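Local atomic coordinates of ribonucleoside-diphosphate reductase subunit beta (Clostridium botulinum, PDB entry 6ZJK), a protein that forms the di-iron R2 subunit of a ribonucleotide reductase, the enzyme that reduces ribonucleoside diphosphates to deoxyribonucleoside diphosphates, and probably generates the radical that starts the reaction. Residues A[156-159]-A[160-163]; A[168-171]-A[172-176]; A[210-213]-A[214-218]; A[226-229]-A[230-234]. All blocks are in the same frame, centred on the assembly; numbering follows the deposited sequence.

Contact 1 of 4, residues A[156-159]-A[160-163]; sequences TRDK and IYDQ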
loop_
_atom_site.group_PDB
_atom_site.type_symbol
_atom_site.label_atom_id
_atom_site.label_comp_id
_atom_site.label_asym_id
_atom_site.label_seq_id
_atom_site.Cartn_x
_atom_site.Cartn_y
_atom_site.Cartn_z
ATOM N N THR A 156 20.515 -4.392 23.031
ATOM C CA THR A 156 19.199 -4.601 23.638
ATOM C C THR A 156 18.093 -4.631 22.587
ATOM O O THR A 156 17.125 -5.387 22.725
ATOM C CB THR A 156 18.918 -3.510 24.672
ATOM O OG1 THR A 156 19.938 -3.534 25.676
ATOM C CG2 THR A 156 17.558 -3.720 25.316
ATOM N N ARG A 157 18.198 -3.704 21.625
ATOM C CA ARG A 157 17.214 -3.573 20.555
ATOM C C ARG A 157 17.045 -4.876 19.790
ATOM O O ARG A 157 15.909 -5.325 19.549
ATOM C CB ARG A 157 17.653 -2.462 19.593
ATOM C CG ARG A 157 16.815 -2.263 18.355
ATOM C CD ARG A 157 17.613 -1.474 17.271
ATOM N NE ARG A 157 18.692 -2.262 16.683
ATOM C CZ ARG A 157 19.828 -1.757 16.212
ATOM N NH1 ARG A 157 20.059 -0.451 16.261
ATOM N NH2 ARG A 157 20.736 -2.560 15.687
ATOM N N ASP A 158 18.173 -5.492 19.400
ATOM C CA ASP A 158 18.140 -6.722 18.610
ATOM C C ASP A 158 17.621 -7.890 19.437
ATOM O O ASP A 158 17.007 -8.811 18.886
ATOM C CB ASP A 158 19.540 -7.048 18.045
ATOM C CG ASP A 158 19.911 -6.212 16.798
ATOM O OD1 ASP A 158 19.097 -5.382 16.336
ATOM O OD2 ASP A 158 21.044 -6.381 16.278
ATOM N N LYS A 159 17.875 -7.869 20.752
ATOM C CA LYS A 159 17.358 -8.889 21.655
ATOM C C LYS A 159 15.828 -8.839 21.730
ATOM O O LYS A 159 15.177 -9.881 21.829
ATOM C CB LYS A 159 17.975 -8.696 23.039
ATOM C CG LYS A 159 17.804 -9.872 23.997
ATOM C CD LYS A 159 17.689 -9.365 25.430
ATOM C CE LYS A 159 18.031 -10.442 26.473
ATOM N NZ LYS A 159 18.323 -9.929 27.827
ATOM N N ILE A 160 15.244 -7.636 21.697
ATOM C CA ILE A 160 13.785 -7.507 21.721
ATOM C C ILE A 160 13.180 -7.948 20.389
ATOM O O ILE A 160 12.181 -8.675 20.363
ATOM C CB ILE A 160 13.368 -6.078 22.105
ATOM C CG1 ILE A 160 13.752 -5.807 23.569
ATOM C CG2 ILE A 160 11.852 -5.871 21.887
ATOM C CD1 ILE A 160 13.778 -4.341 23.926
ATOM N N TYR A 161 13.776 -7.511 19.265
ATOM C CA TYR A 161 13.410 -8.052 17.954
ATOM C C TYR A 161 13.314 -9.581 17.982
ATOM O O TYR A 161 12.346 -10.159 17.472
ATOM C CB TYR A 161 14.438 -7.656 16.889
ATOM C CG TYR A 161 14.389 -6.294 16.191
ATOM C CD1 TYR A 161 13.227 -5.538 16.065
ATOM C CD2 TYR A 161 15.543 -5.817 15.583
ATOM C CE1 TYR A 161 13.250 -4.295 15.365
ATOM C CE2 TYR A 161 15.587 -4.622 14.919
ATOM C CZ TYR A 161 14.460 -3.857 14.795
ATOM O OH TYR A 161 14.618 -2.675 14.085
ATOM N N ASP A 162 14.313 -10.257 18.569
ATOM C CA ASP A 162 14.442 -11.711 18.480
ATOM C C ASP A 162 13.735 -12.450 19.621
ATOM O O ASP A 162 13.970 -13.648 19.807
ATOM C CB ASP A 162 15.919 -12.120 18.473
ATOM C CG ASP A 162 16.585 -11.905 17.125
ATOM O OD1 ASP A 162 15.891 -11.948 16.092
ATOM O OD2 ASP A 162 17.810 -11.688 17.098
ATOM N N GLN A 163 12.847 -11.777 20.352
ATOM C CA GLN A 163 12.309 -12.454 21.524
ATOM C C GLN A 163 11.545 -13.722 21.142
ATOM O O GLN A 163 11.605 -14.733 21.858
ATOM C CB GLN A 163 11.427 -11.471 22.296
ATOM C CG GLN A 163 11.037 -11.888 23.674
ATOM C CD GLN A 163 12.065 -11.581 24.738
ATOM O OE1 GLN A 163 11.932 -12.037 25.869
ATOM N NE2 GLN A 163 13.094 -10.802 24.389
#

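Contact 2 of 4, residues A[168-171]-A[172-176]; sequences EHLL and ERNKF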
loop_
_atom_site.group_PDB
_atom_site.type_symbol
_atom_site.label_atom_id
_atom_site.label_comp_id
_atom_site.label_asym_id
_atom_site.label_seq_id
_atom_site.Cartn_x
_atom_site.Cartn_y
_atom_site.Cartn_z
ATOM N N GLU A 168 9.163 -19.977 23.597
ATOM C CA GLU A 168 8.354 -20.923 22.890
ATOM C C GLU A 168 6.872 -20.600 22.793
ATOM O O GLU A 168 6.246 -21.009 21.884
ATOM C CB GLU A 168 8.560 -22.310 23.475
ATOM C CG GLU A 168 9.385 -23.233 22.618
ATOM C CD GLU A 168 9.391 -24.665 23.125
ATOM O OE1 GLU A 168 9.057 -24.908 24.294
ATOM O OE2 GLU A 168 9.733 -25.560 22.350
ATOM N N HIS A 169 6.340 -19.880 23.746
ATOM C CA HIS A 169 4.954 -19.537 23.730
ATOM C C HIS A 169 4.745 -18.565 22.612
ATOM O O HIS A 169 3.804 -18.668 21.897
ATOM C CB HIS A 169 4.541 -18.823 25.011
ATOM C CG HIS A 169 4.228 -19.730 26.150
ATOM N ND1 HIS A 169 5.205 -20.319 26.918
ATOM C CD2 HIS A 169 3.046 -20.122 26.678
ATOM C CE1 HIS A 169 4.640 -21.052 27.857
ATOM N NE2 HIS A 169 3.331 -20.956 27.727
ATOM N N LEU A 170 5.632 -17.602 22.505
ATOM C CA LEU A 170 5.556 -16.600 21.475
ATOM C C LEU A 170 5.692 -17.221 20.115
ATOM O O LEU A 170 4.963 -16.916 19.230
ATOM C CB LEU A 170 6.531 -15.497 21.712
ATOM C CG LEU A 170 6.623 -14.420 20.652
ATOM C CD1 LEU A 170 5.265 -13.922 20.262
ATOM C CD2 LEU A 170 7.498 -13.291 21.058
ATOM N N LEU A 171 6.579 -18.154 19.971
ATOM C CA LEU A 171 6.721 -18.813 18.718
ATOM C C LEU A 171 5.487 -19.578 18.299
ATOM O O LEU A 171 5.090 -19.488 17.193
ATOM C CB LEU A 171 7.894 -19.748 18.756
ATOM C CG LEU A 171 8.668 -20.017 17.493
ATOM C CD1 LEU A 171 9.034 -21.447 17.393
ATOM C CD2 LEU A 171 7.919 -19.627 16.267
ATOM N N GLU A 172 4.876 -20.340 19.171
ATOM C CA GLU A 172 3.722 -21.114 18.747
ATOM C C GLU A 172 2.560 -20.234 18.361
ATOM O O GLU A 172 1.864 -20.552 17.463
ATOM C CB GLU A 172 3.309 -22.170 19.759
ATOM C CG GLU A 172 4.280 -23.332 19.927
ATOM C CD GLU A 172 4.329 -24.316 18.769
ATOM O OE1 GLU A 172 3.274 -24.637 18.171
ATOM O OE2 GLU A 172 5.450 -24.772 18.446
ATOM N N ARG A 173 2.362 -19.137 19.056
ATOM C CA ARG A 173 1.324 -18.192 18.738
ATOM C C ARG A 173 1.525 -17.741 17.312
ATOM O O ARG A 173 0.647 -17.882 16.483
ATOM C CB ARG A 173 1.406 -17.002 19.650
ATOM C CG ARG A 173 0.581 -17.088 20.894
ATOM C CD ARG A 173 0.050 -15.733 21.325
ATOM N NE ARG A 173 -1.291 -15.486 20.838
ATOM C CZ ARG A 173 -1.981 -14.399 21.071
ATOM N NH1 ARG A 173 -3.171 -14.300 20.587
ATOM N NH2 ARG A 173 -1.528 -13.427 21.774
ATOM N N ASN A 174 2.729 -17.298 17.010
ATOM C CA ASN A 174 3.102 -16.852 15.689
ATOM C C ASN A 174 2.788 -17.868 14.638
ATOM O O ASN A 174 2.177 -17.565 13.676
ATOM C CB ASN A 174 4.550 -16.454 15.648
ATOM C CG ASN A 174 4.802 -15.138 16.303
ATOM O OD1 ASN A 174 3.937 -14.566 16.877
ATOM N ND2 ASN A 174 5.994 -14.670 16.221
ATOM N N LYS A 175 3.128 -19.100 14.853
ATOM C CA LYS A 175 2.825 -20.100 13.877
ATOM C C LYS A 175 1.354 -20.305 13.698
ATOM O O LYS A 175 0.899 -20.533 12.626
ATOM C CB LYS A 175 3.445 -21.387 14.299
ATOM C CG LYS A 175 4.886 -21.468 13.931
ATOM C CD LYS A 175 5.629 -22.254 14.963
ATOM C CE LYS A 175 5.533 -23.732 14.720
ATOM N NZ LYS A 175 6.688 -24.427 15.310
ATOM N N PHE A 176 0.616 -20.277 14.773
ATOM C CA PHE A 176 -0.806 -20.434 14.690
ATOM C C PHE A 176 -1.406 -19.346 13.826
ATOM O O PHE A 176 -2.044 -19.615 12.879
ATOM C CB PHE A 176 -1.411 -20.345 16.076
ATOM C CG PHE A 176 -2.903 -20.380 16.094
ATOM C CD1 PHE A 176 -3.572 -21.538 15.846
ATOM C CD2 PHE A 176 -3.626 -19.264 16.353
ATOM C CE1 PHE A 176 -4.932 -21.577 15.846
ATOM C CE2 PHE A 176 -4.986 -19.291 16.351
ATOM C CZ PHE A 176 -5.636 -20.452 16.113
#

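Contact 3 of 4, residues A[210-213]-A[214-218]; sequences SGFS and FFYTL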
loop_
_atom_site.group_PDB
_atom_site.type_symbol
_atom_site.label_atom_id
_atom_site.label_comp_id
_atom_site.label_asym_id
_atom_site.label_seq_id
_atom_site.Cartn_x
_atom_site.Cartn_y
_atom_site.Cartn_z
ATOM N N SER A 210 -5.618 -5.868 23.231
ATOM C CA SER A 210 -4.913 -6.380 24.402
ATOM C C SER A 210 -3.561 -5.695 24.584
ATOM O O SER A 210 -3.160 -5.381 25.710
ATOM C CB SER A 210 -4.733 -7.890 24.283
ATOM O OG SER A 210 -3.869 -8.397 25.303
ATOM N N GLY A 211 -2.819 -5.537 23.489
ATOM C CA GLY A 211 -1.512 -4.906 23.593
ATOM C C GLY A 211 -1.604 -3.448 24.006
ATOM O O GLY A 211 -0.789 -2.969 24.807
ATOM N N PHE A 212 -2.614 -2.749 23.498
ATOM C CA PHE A 212 -2.747 -1.356 23.828
ATOM C C PHE A 212 -2.959 -1.160 25.310
ATOM O O PHE A 212 -2.462 -0.250 25.867
ATOM C CB PHE A 212 -3.878 -0.595 23.094
ATOM C CG PHE A 212 -3.845 -0.656 21.605
ATOM C CD1 PHE A 212 -2.689 -0.486 20.910
ATOM C CD2 PHE A 212 -4.991 -0.869 20.902
ATOM C CE1 PHE A 212 -2.659 -0.570 19.544
ATOM C CE2 PHE A 212 -4.989 -0.956 19.544
ATOM C CZ PHE A 212 -3.805 -0.798 18.863
ATOM N N SER A 213 -3.739 -2.006 25.947
ATOM C CA SER A 213 -4.018 -1.791 27.364
ATOM C C SER A 213 -2.758 -1.879 28.218
ATOM O O SER A 213 -2.723 -1.287 29.305
ATOM C CB SER A 213 -5.088 -2.775 27.867
ATOM O OG SER A 213 -4.622 -4.113 27.894
ATOM N N PHE A 214 -1.713 -2.583 27.756
ATOM C CA PHE A 214 -0.460 -2.610 28.512
ATOM C C PHE A 214 0.221 -1.245 28.501
ATOM O O PHE A 214 0.605 -0.722 29.560
ATOM C CB PHE A 214 0.489 -3.685 27.969
ATOM C CG PHE A 214 1.881 -3.629 28.585
ATOM C CD1 PHE A 214 2.086 -4.084 29.882
ATOM C CD2 PHE A 214 2.966 -3.125 27.876
ATOM C CE1 PHE A 214 3.347 -4.026 30.473
ATOM C CE2 PHE A 214 4.241 -3.058 28.453
ATOM C CZ PHE A 214 4.425 -3.509 29.753
ATOM N N PHE A 215 0.387 -0.656 27.307
ATOM C CA PHE A 215 1.099 0.613 27.198
ATOM C C PHE A 215 0.323 1.741 27.857
ATOM O O PHE A 215 0.924 2.597 28.521
ATOM C CB PHE A 215 1.414 0.903 25.724
ATOM C CG PHE A 215 2.344 -0.106 25.143
ATOM C CD1 PHE A 215 3.696 -0.063 25.446
ATOM C CD2 PHE A 215 1.857 -1.163 24.388
ATOM C CE1 PHE A 215 4.562 -1.035 24.955
ATOM C CE2 PHE A 215 2.707 -2.135 23.897
ATOM C CZ PHE A 215 4.064 -2.073 24.180
ATOM N N TYR A 216 -1.022 1.712 27.764
ATOM C CA TYR A 216 -1.821 2.693 28.489
ATOM C C TYR A 216 -1.700 2.498 30.000
ATOM O O TYR A 216 -1.671 3.480 30.753
ATOM C CB TYR A 216 -3.298 2.619 28.063
ATOM C CG TYR A 216 -3.544 2.902 26.577
ATOM C CD1 TYR A 216 -2.594 3.580 25.804
ATOM C CD2 TYR A 216 -4.734 2.508 25.956
ATOM C CE1 TYR A 216 -2.795 3.825 24.445
ATOM C CE2 TYR A 216 -4.960 2.765 24.577
ATOM C CZ TYR A 216 -3.996 3.428 23.833
ATOM O OH TYR A 216 -4.213 3.686 22.471
ATOM N N THR A 217 -1.627 1.243 30.461
ATOM C CA THR A 217 -1.455 1.001 31.894
ATOM C C THR A 217 -0.112 1.532 32.384
ATOM O O THR A 217 -0.033 2.072 33.491
ATOM C CB THR A 217 -1.612 -0.487 32.233
ATOM O OG1 THR A 217 -2.976 -0.887 32.018
ATOM C CG2 THR A 217 -1.262 -0.754 33.691
ATOM N N LEU A 218 0.958 1.391 31.579
ATOM C CA LEU A 218 2.244 1.980 31.964
ATOM C C LEU A 218 2.141 3.497 32.046
ATOM O O LEU A 218 2.489 4.101 33.072
ATOM C CB LEU A 218 3.348 1.581 30.976
ATOM C CG LEU A 218 3.940 0.170 31.026
ATOM C CD1 LEU A 218 5.121 0.054 30.066
ATOM C CD2 LEU A 218 4.349 -0.171 32.461
#

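Contact 4 of 4, residues A[226-229]-A[230-234]; sequences ATST and IFKYI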
loop_
_atom_site.group_PDB
_atom_site.type_symbol
_atom_site.label_atom_id
_atom_site.label_comp_id
_atom_site.label_asym_id
_atom_site.label_seq_id
_atom_site.Cartn_x
_atom_site.Cartn_y
_atom_site.Cartn_z
ATOM N N ALA A 226 5.426 8.791 26.121
ATOM C CA ALA A 226 5.424 9.114 24.695
ATOM C C ALA A 226 5.301 7.865 23.835
ATOM O O ALA A 226 4.781 7.938 22.717
ATOM C CB ALA A 226 6.680 9.894 24.312
ATOM N N THR A 227 5.768 6.719 24.333
ATOM C CA THR A 227 5.447 5.451 23.689
ATOM C C THR A 227 3.930 5.246 23.648
ATOM O O THR A 227 3.385 4.742 22.657
ATOM C CB THR A 227 6.186 4.330 24.432
ATOM O OG1 THR A 227 7.603 4.462 24.191
ATOM C CG2 THR A 227 5.743 2.955 23.994
ATOM N N SER A 228 3.231 5.699 24.685
ATOM C CA SER A 228 1.788 5.543 24.708
ATOM C C SER A 228 1.141 6.450 23.661
ATOM O O SER A 228 0.219 6.026 22.960
ATOM C CB SER A 228 1.272 5.825 26.121
ATOM O OG SER A 228 -0.098 6.162 26.141
ATOM N N THR A 229 1.664 7.670 23.481
ATOM C CA THR A 229 1.170 8.552 22.421
ATOM C C THR A 229 1.270 7.897 21.044
ATOM O O THR A 229 0.312 7.939 20.258
ATOM C CB THR A 229 1.906 9.892 22.459
ATOM O OG1 THR A 229 1.622 10.527 23.716
ATOM C CG2 THR A 229 1.426 10.792 21.344
ATOM N N ILE A 230 2.405 7.267 20.733
ATOM C CA ILE A 230 2.489 6.511 19.485
ATOM C C ILE A 230 1.374 5.462 19.412
ATOM O O ILE A 230 0.721 5.317 18.371
ATOM C CB ILE A 230 3.883 5.876 19.326
ATOM C CG1 ILE A 230 4.920 6.961 19.044
ATOM C CG2 ILE A 230 3.903 4.857 18.201
ATOM C CD1 ILE A 230 6.384 6.439 18.951
ATOM N N PHE A 231 1.099 4.745 20.521
ATOM C CA PHE A 231 0.075 3.706 20.444
ATOM C C PHE A 231 -1.334 4.282 20.289
ATOM O O PHE A 231 -2.195 3.604 19.729
ATOM C CB PHE A 231 0.166 2.739 21.644
ATOM C CG PHE A 231 1.185 1.647 21.425
ATOM C CD1 PHE A 231 0.880 0.562 20.600
ATOM C CD2 PHE A 231 2.478 1.750 21.950
ATOM C CE1 PHE A 231 1.839 -0.431 20.327
ATOM C CE2 PHE A 231 3.450 0.757 21.693
ATOM C CZ PHE A 231 3.129 -0.330 20.879
ATOM N N LYS A 232 -1.595 5.511 20.750
ATOM C CA LYS A 232 -2.885 6.138 20.467
ATOM C C LYS A 232 -3.075 6.364 18.972
ATOM O O LYS A 232 -4.194 6.237 18.455
ATOM C CB LYS A 232 -3.025 7.462 21.216
ATOM C CG LYS A 232 -3.173 7.326 22.729
ATOM C CD LYS A 232 -3.160 8.702 23.365
ATOM C CE LYS A 232 -3.267 8.626 24.866
ATOM N NZ LYS A 232 -3.377 9.978 25.495
ATOM N N TYR A 233 -2.001 6.726 18.256
ATOM C CA TYR A 233 -2.138 6.914 16.815
ATOM C C TYR A 233 -2.409 5.593 16.113
ATOM O O TYR A 233 -3.250 5.520 15.203
ATOM C CB TYR A 233 -0.882 7.585 16.244
ATOM C CG TYR A 233 -0.864 9.077 16.436
ATOM C CD1 TYR A 233 -1.519 9.920 15.529
ATOM C CD2 TYR A 233 -0.217 9.649 17.517
ATOM C CE1 TYR A 233 -1.513 11.290 15.698
ATOM C CE2 TYR A 233 -0.196 11.024 17.693
ATOM C CZ TYR A 233 -0.840 11.841 16.773
ATOM O OH TYR A 233 -0.830 13.209 16.946
ATOM N N ILE A 234 -1.779 4.558 16.580
ATOM C CA ILE A 234 -1.978 3.263 16.017
ATOM C C ILE A 234 -3.408 2.805 16.292
ATOM O O ILE A 234 -4.005 2.230 15.472
ATOM C CB ILE A 234 -1.019 2.252 16.597
ATOM C CG1 ILE A 234 0.437 2.654 16.339
ATOM C CG2 ILE A 234 -1.230 0.898 16.019
ATOM C CD1 ILE A 234 1.395 1.551 16.619
HETATM O O HOH W 1 -0.435 8.785 26.827
HETATM O O HOH W 2 -0.815 11.192 24.207
#

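Contact 1 of 4, residues A[156-159]-A[160-163]
Ile160 and Thr156 stand side by side one turn apart, pointing the same way, and form the close-packed flank of the last turns of helix 154-161. The methyl CG2 of Thr156 lies 4.1 Å from CD1 of Ile160, and CG1 of Ile160 rests 3.5 Å from the carbonyl O of Thr156, the atom that receives the Ile160 backbone N-H. Branched, apolar isoleucine suits this buried flank. On another side of the helix the Asp158 carboxylate crosses the Tyr161 ring at a slant, their planes 22° apart, with OD1 of Asp158 3.7 Å from CD2 of Tyr161. The same OD1 takes NE of Arg157 at 3.2 Å in a salt bridge that lies in the guanidinium plane but reaches the carboxylate from above; NH1 of Arg157 has a second anion in Asp149. The looser side belongs to Lys159, whose chain runs out along the exposed surface, and to Gln163. Bent at chi2 (84°), Gln163 folds its amide back, and NE2 makes a weak hydrogen bond to the carbonyl O of Lys159 at 3.4 Å. Asp162, the first residue to leave helical geometry, forms salt bridges through OD2 with Arg53 and Arg35 of the second subunit, while Tyr161 OH bonds to Ser145 and to Asn52 N of that subunit. Ile160 packs against both helix 90-118 and helix 124-151, and Arg157 and Tyr161 lie on Asn52 and Trp51 of the second subunit.

Contact 2 of 4, residues A[168-171]-A[172-176]
Four successive i to i+4 backbone hydrogen bonds, from Glu172 N to Glu168 O through Lys175 N to Leu171 O at 3.1 Å, carry the segments 168-171 and 172-176 through the regular first turns of one alpha-helix. Leu171 and Lys175 meet through their aliphatic parts: CD2 of the leucine is 3.7 Å from CD of the lysine, whose bends at chi2 and chi3 lay its methylenes across the leucine before the ammonium turns toward Glu172. There NZ of Lys175 reaches OE2 of Glu172 in a weak salt bridge of 3.4 Å. A long amphipathic lysine suits this border, since its chain can pack while its charge stays at the surface. Helix 168-186 belongs to the all-helical fold of the R2 subunit, and its inner side leans on helix 90-118, where Phe102 receives Leu170, Arg173 and Asn174. On that side CD1 of Leu170 approaches OD1 of Asn174 at 3.7 Å, a contact of methyl and amide oxygen. With Asn174 CG anti to its carbonyl carbon (chi1 -75°), the amide is set back over the preceding turn, its CG 3.4 Å from the carbonyl O of Leu170. Arg173 leads away from the 168-171 turn; its guanidinium forms a salt bridge with Glu279 and a cation-pi contact with Tyr207. Leu171 also packs against Glu31 of the second subunit, to which Lys175 NZ makes a long, weak ion pair.

Contact 3 of 4, residues A[210-213]-A[214-218]
The ring of Tyr216 carries the carbonyl O of Phe212 over one face, 3.4 Å above the plane and displaced toward the rim, while its CE2 touches CB of Phe212 at 3.8 Å. That oxygen is held there by the backbone N-H of Tyr216, which it accepts nearly in line with the C=O bond. The Phe215 ring has CD2 of Phe214 above its centre, and the Phe214 ring meets CE1 of Phe215 at its edge and CG of Leu218 on one face. These aromatics belong to helix 190-220 of the helical R2 fold, which also supplies the iron ligand Glu204; the Phe212 side chain is about 7 Å from an iron ion. Large flat side chains suit so buried a stretch, because they spread from the helix to reach several neighbours: Phe214 packs on helix 90-118, Phe215 stacks with Phe231, and Tyr216 sends its hydroxyl to Asn235. Gly211, with no side chain, lies beside the Phe215 ring, whose CD2 comes within 3.2 Å of the Gly211 carbonyl O. That oxygen also takes the backbone N-H of Phe214, an i to i+3 bond whose donor stands 60° out of the carbonyl plane. Ser213 and Thr217 turn their hydroxyls to the backbone. Ser213 holds OG between its N and its carbonyl carbon (chi1 68°), from where it donates to Ser210 O, three residues back, at 2.9 Å. Thr217 OG1, anti to its carbonyl carbon, instead reaches four residues back: Ser213 O accepts both the backbone N-H of Thr217, with N at 3.0 Å, and its OG1 hydroxyl, at 2.8 Å.

Contact 4 of 4, residues A[226-229]-A[230-234]
Ala226 touches the following turn through its backbone: its carbonyl O accepts the N-H of Ile230 and lies 3.8 Å from Ile230 CG1. Its small side chain fits against Leu78, and its own N-H is bonded to Asp81. Thr227 comes next, side by side with Phe231 and pointing the same way. Its methyl CG2 sits in the plane of the phenyl ring at the edge, 3.9 Å from CE2, and its carbonyl O also lies near that plane, 3.2 Å from CD2. The threonine torsion (chi1 -69°) sends CG2 anti to the backbone N and toward the ring, leaving OG1 to bond with Asp81. Ser228 is smaller and lies against Tyr216 and Ala219 of helix 190-220. Its OG is 2.7 Å from a water that Lys232 NZ also reaches, though weakly. Thr229 repeats the pattern of Thr227: CG2 stands 4.0 Å from CE2 of Tyr233, and its carbonyl O meets the edge of the tyrosine ring at CD2. Its OG1 holds a second water at 2.6 Å, and to this one Lys232 NZ donates at 3.1 Å. Lys232, extended beyond CG, is long enough to bring its ammonium to both waters. This helix, 225-255, carries the iron ligands Glu238 and His241 further on. The chemistry divides its surface: methyls and ring edges pair on the flanks, while between them two waters bridge the lysine ammonium to the hydroxyls of Ser228 and Thr229, the first weakly. These waters and the cation-pi contact with Phe334 together probably stabilise the partly buried charge.

All four contacts are local turns within a helix, so none closes a long loop, nests in another or crosses it; they follow in series along the chain. Contact 1 ends the short helix 154-161, and contact 2 opens helix 168-186 shortly after; the two touch where the backbone of Gln163 meets the Leu170 side chain, and both reach the second subunit. Contact 3 lies late in helix 190-220, and contact 4 begins helix 225-255 after a short connection. These two touch as well, with a weak hydrogen bond between Tyr216 OH and Phe231 O, and join successive helices that both supply iron ligands. Contacts 2 and 3 approach to about 7 Å between nearest atoms without touching.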